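Local coordinates for protein mannose-specific lectin 3 chain 2 (Crocus vernus, PDB 3MEZ) that probably binds mannose as one of the two bulb-type lectin domains that pair up in a heterotetrameric crocus lectin, at residues His58-Leu63 with Asp70-Arg75. Residues are numbered along the deposited sequence; the frame is centred on the assembly and turned at random.
Sequences HCFMRL and DITDDR. With FMT (formic acid), chain I.
The ring of Phe60 lies beside Thr72, whose CB sits over one ring face, shifted toward the rim, as a CH-pi contact 3.8 Å from the ring centroid. With CG held between its own N and carbonyl carbon (chi1 69°), the ring swings toward the partner strand, and CE1 and CZ meet both CB and CG2 of Thr72. The hydroxyl OG1 of Thr72 is buried here without a hydrogen-bonding partner. A second flat group, the Arg62 guanidinium, takes a water at its edge, in plane, 2.8 Å from NH1. That water also donates to Arg62 O and, at 2.6 Å, to Asp70 OD2, linking two groups of opposite charge that do not touch directly. The extended Arg62 side chain carries NH2 on to a salt bridge with Asp74 of the second subunit, another copy of this protein, and Asp74 here returns the bond to the Arg62 there; the His58 ring stacks on that of His65 of the same subunit.

Between the two backbones, Phe60 and Thr72 exchange two nearly straight bonds, N to O and back, each 2.8 Å. Arg62 and Asp70 form the next hydrogen-bonded pair, somewhat longer, with Arg62 N 3.1 Å from Asp70 O and Asp70 N bonded back to Arg62 O. The opposite sheet face carries Met61 and Ile71, touching through CG and CG1 at 4.1 Å, and Ile71 CG2 also meets Cys59, tied by a disulfide to Cys34. Past the strand end, a formic acid molecule, probably from the crystallisation liquor, accepts the N-H of Asp74 at O1, 2.7 Å away. This antiparallel beta hairpin forms the two middle strands of a four-stranded sheet, one of the three sheets of the beta-prism II fold of bulb-type lectins.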
# COMPACT_ATOMS: atom_id res chain seq x y z
N HIS B 58 -5.81 -15.79 -0.91
CA HIS B 58 -5.09 -14.57 -1.23
C HIS B 58 -6.03 -13.40 -1.59
O HIS B 58 -5.72 -12.63 -2.45
CB HIS B 58 -4.01 -14.78 -2.31
CG HIS B 58 -3.10 -15.95 -2.06
ND1 HIS B 58 -3.15 -17.10 -2.79
CD2 HIS B 58 -2.13 -16.13 -1.15
CE1 HIS B 58 -2.25 -17.94 -2.35
NE2 HIS B 58 -1.63 -17.38 -1.34
N CYS B 59 -7.18 -13.32 -0.93
CA CYS B 59 -8.18 -12.29 -1.21
C CYS B 59 -7.77 -10.90 -0.79
O CYS B 59 -7.03 -10.75 0.14
CB CYS B 59 -9.52 -12.63 -0.55
SG CYS B 59 -10.18 -14.09 -1.15
N PHE B 60 -8.22 -9.92 -1.53
CA PHE B 60 -8.01 -8.53 -1.21
C PHE B 60 -9.28 -7.71 -1.36
O PHE B 60 -10.09 -8.00 -2.18
CB PHE B 60 -6.84 -7.89 -1.99
CG PHE B 60 -7.06 -7.72 -3.46
CD1 PHE B 60 -6.80 -8.75 -4.32
CD2 PHE B 60 -7.45 -6.53 -3.98
CE1 PHE B 60 -6.95 -8.60 -5.63
CE2 PHE B 60 -7.61 -6.39 -5.30
CZ PHE B 60 -7.35 -7.44 -6.14
N MET B 61 -9.39 -6.68 -0.56
CA MET B 61 -10.43 -5.70 -0.66
C MET B 61 -9.93 -4.38 -1.25
O MET B 61 -8.86 -3.95 -0.98
CB MET B 61 -11.07 -5.45 0.68
CG MET B 61 -12.40 -4.91 0.56
SD MET B 61 -12.32 -3.17 0.65
CE MET B 61 -12.31 -2.94 2.39
N ARG B 62 -10.74 -3.80 -2.12
CA ARG B 62 -10.40 -2.60 -2.81
C ARG B 62 -11.58 -1.66 -2.90
O ARG B 62 -12.63 -2.05 -3.25
CB ARG B 62 -9.89 -2.91 -4.23
CG ARG B 62 -9.63 -1.71 -5.10
CD ARG B 62 -9.12 -2.03 -6.52
NE ARG B 62 -8.87 -0.88 -7.37
CZ ARG B 62 -9.78 -0.24 -8.08
NH1 ARG B 62 -11.02 -0.61 -8.04
NH2 ARG B 62 -9.47 0.77 -8.83
N LEU B 63 -11.33 -0.40 -2.61
CA LEU B 63 -12.30 0.64 -2.80
C LEU B 63 -12.05 1.27 -4.16
O LEU B 63 -10.99 1.74 -4.45
CB LEU B 63 -12.21 1.68 -1.69
CG LEU B 63 -13.06 2.94 -1.80
CD1 LEU B 63 -14.49 2.60 -1.84
CD2 LEU B 63 -12.80 3.94 -0.68
N ASP B 70 -15.09 -4.10 -3.49
CA ASP B 70 -14.93 -5.45 -4.01
C ASP B 70 -13.98 -6.28 -3.17
O ASP B 70 -12.97 -5.80 -2.80
CB ASP B 70 -14.38 -5.43 -5.44
CG ASP B 70 -15.20 -4.60 -6.40
OD1 ASP B 70 -16.36 -4.85 -6.52
OD2 ASP B 70 -14.67 -3.70 -7.02
N ILE B 71 -14.35 -7.51 -2.88
CA ILE B 71 -13.45 -8.50 -2.39
C ILE B 71 -13.09 -9.43 -3.55
O ILE B 71 -13.93 -10.04 -4.14
CB ILE B 71 -14.01 -9.33 -1.24
CG1 ILE B 71 -14.45 -8.44 -0.11
CG2 ILE B 71 -13.01 -10.24 -0.77
CD1 ILE B 71 -15.12 -9.12 0.96
N THR B 72 -11.81 -9.49 -3.83
CA THR B 72 -11.26 -10.06 -5.02
C THR B 72 -10.28 -11.16 -4.70
O THR B 72 -9.52 -11.03 -3.81
CB THR B 72 -10.55 -8.96 -5.83
OG1 THR B 72 -11.42 -7.85 -6.01
CG2 THR B 72 -10.12 -9.46 -7.15
N ASP B 73 -10.34 -12.25 -5.42
CA ASP B 73 -9.37 -13.32 -5.27
C ASP B 73 -8.11 -13.17 -6.13
O ASP B 73 -8.03 -12.31 -6.93
CB ASP B 73 -10.01 -14.70 -5.40
CG ASP B 73 -10.38 -15.05 -6.82
OD1 ASP B 73 -10.06 -14.39 -7.75
OD2 ASP B 73 -11.07 -16.02 -6.95
N ASP B 74 -7.18 -14.09 -5.98
CA ASP B 74 -5.92 -14.01 -6.72
C ASP B 74 -6.13 -14.03 -8.22
O ASP B 74 -5.36 -13.47 -8.94
CB ASP B 74 -4.95 -15.09 -6.31
CG ASP B 74 -3.55 -14.83 -6.82
OD1 ASP B 74 -3.02 -15.68 -7.50
OD2 ASP B 74 -2.99 -13.79 -6.51
N ARG B 75 -7.21 -14.65 -8.66
CA ARG B 75 -7.50 -14.79 -10.07
C ARG B 75 -8.23 -13.58 -10.60
O ARG B 75 -8.58 -13.53 -11.72
CB ARG B 75 -8.28 -16.06 -10.34
CG ARG B 75 -7.55 -17.31 -9.96
CD ARG B 75 -8.39 -18.53 -10.09
NE ARG B 75 -9.42 -18.34 -11.09
CZ ARG B 75 -9.24 -18.40 -12.41
NH1 ARG B 75 -8.04 -18.64 -12.90
NH2 ARG B 75 -10.26 -18.19 -13.22
C FMT I . -7.34 -16.82 -3.21
O1 FMT I . -7.22 -15.82 -3.89
O2 FMT I . -7.13 -17.92 -3.71
O HOH W 1 -12.69 -2.11 -6.31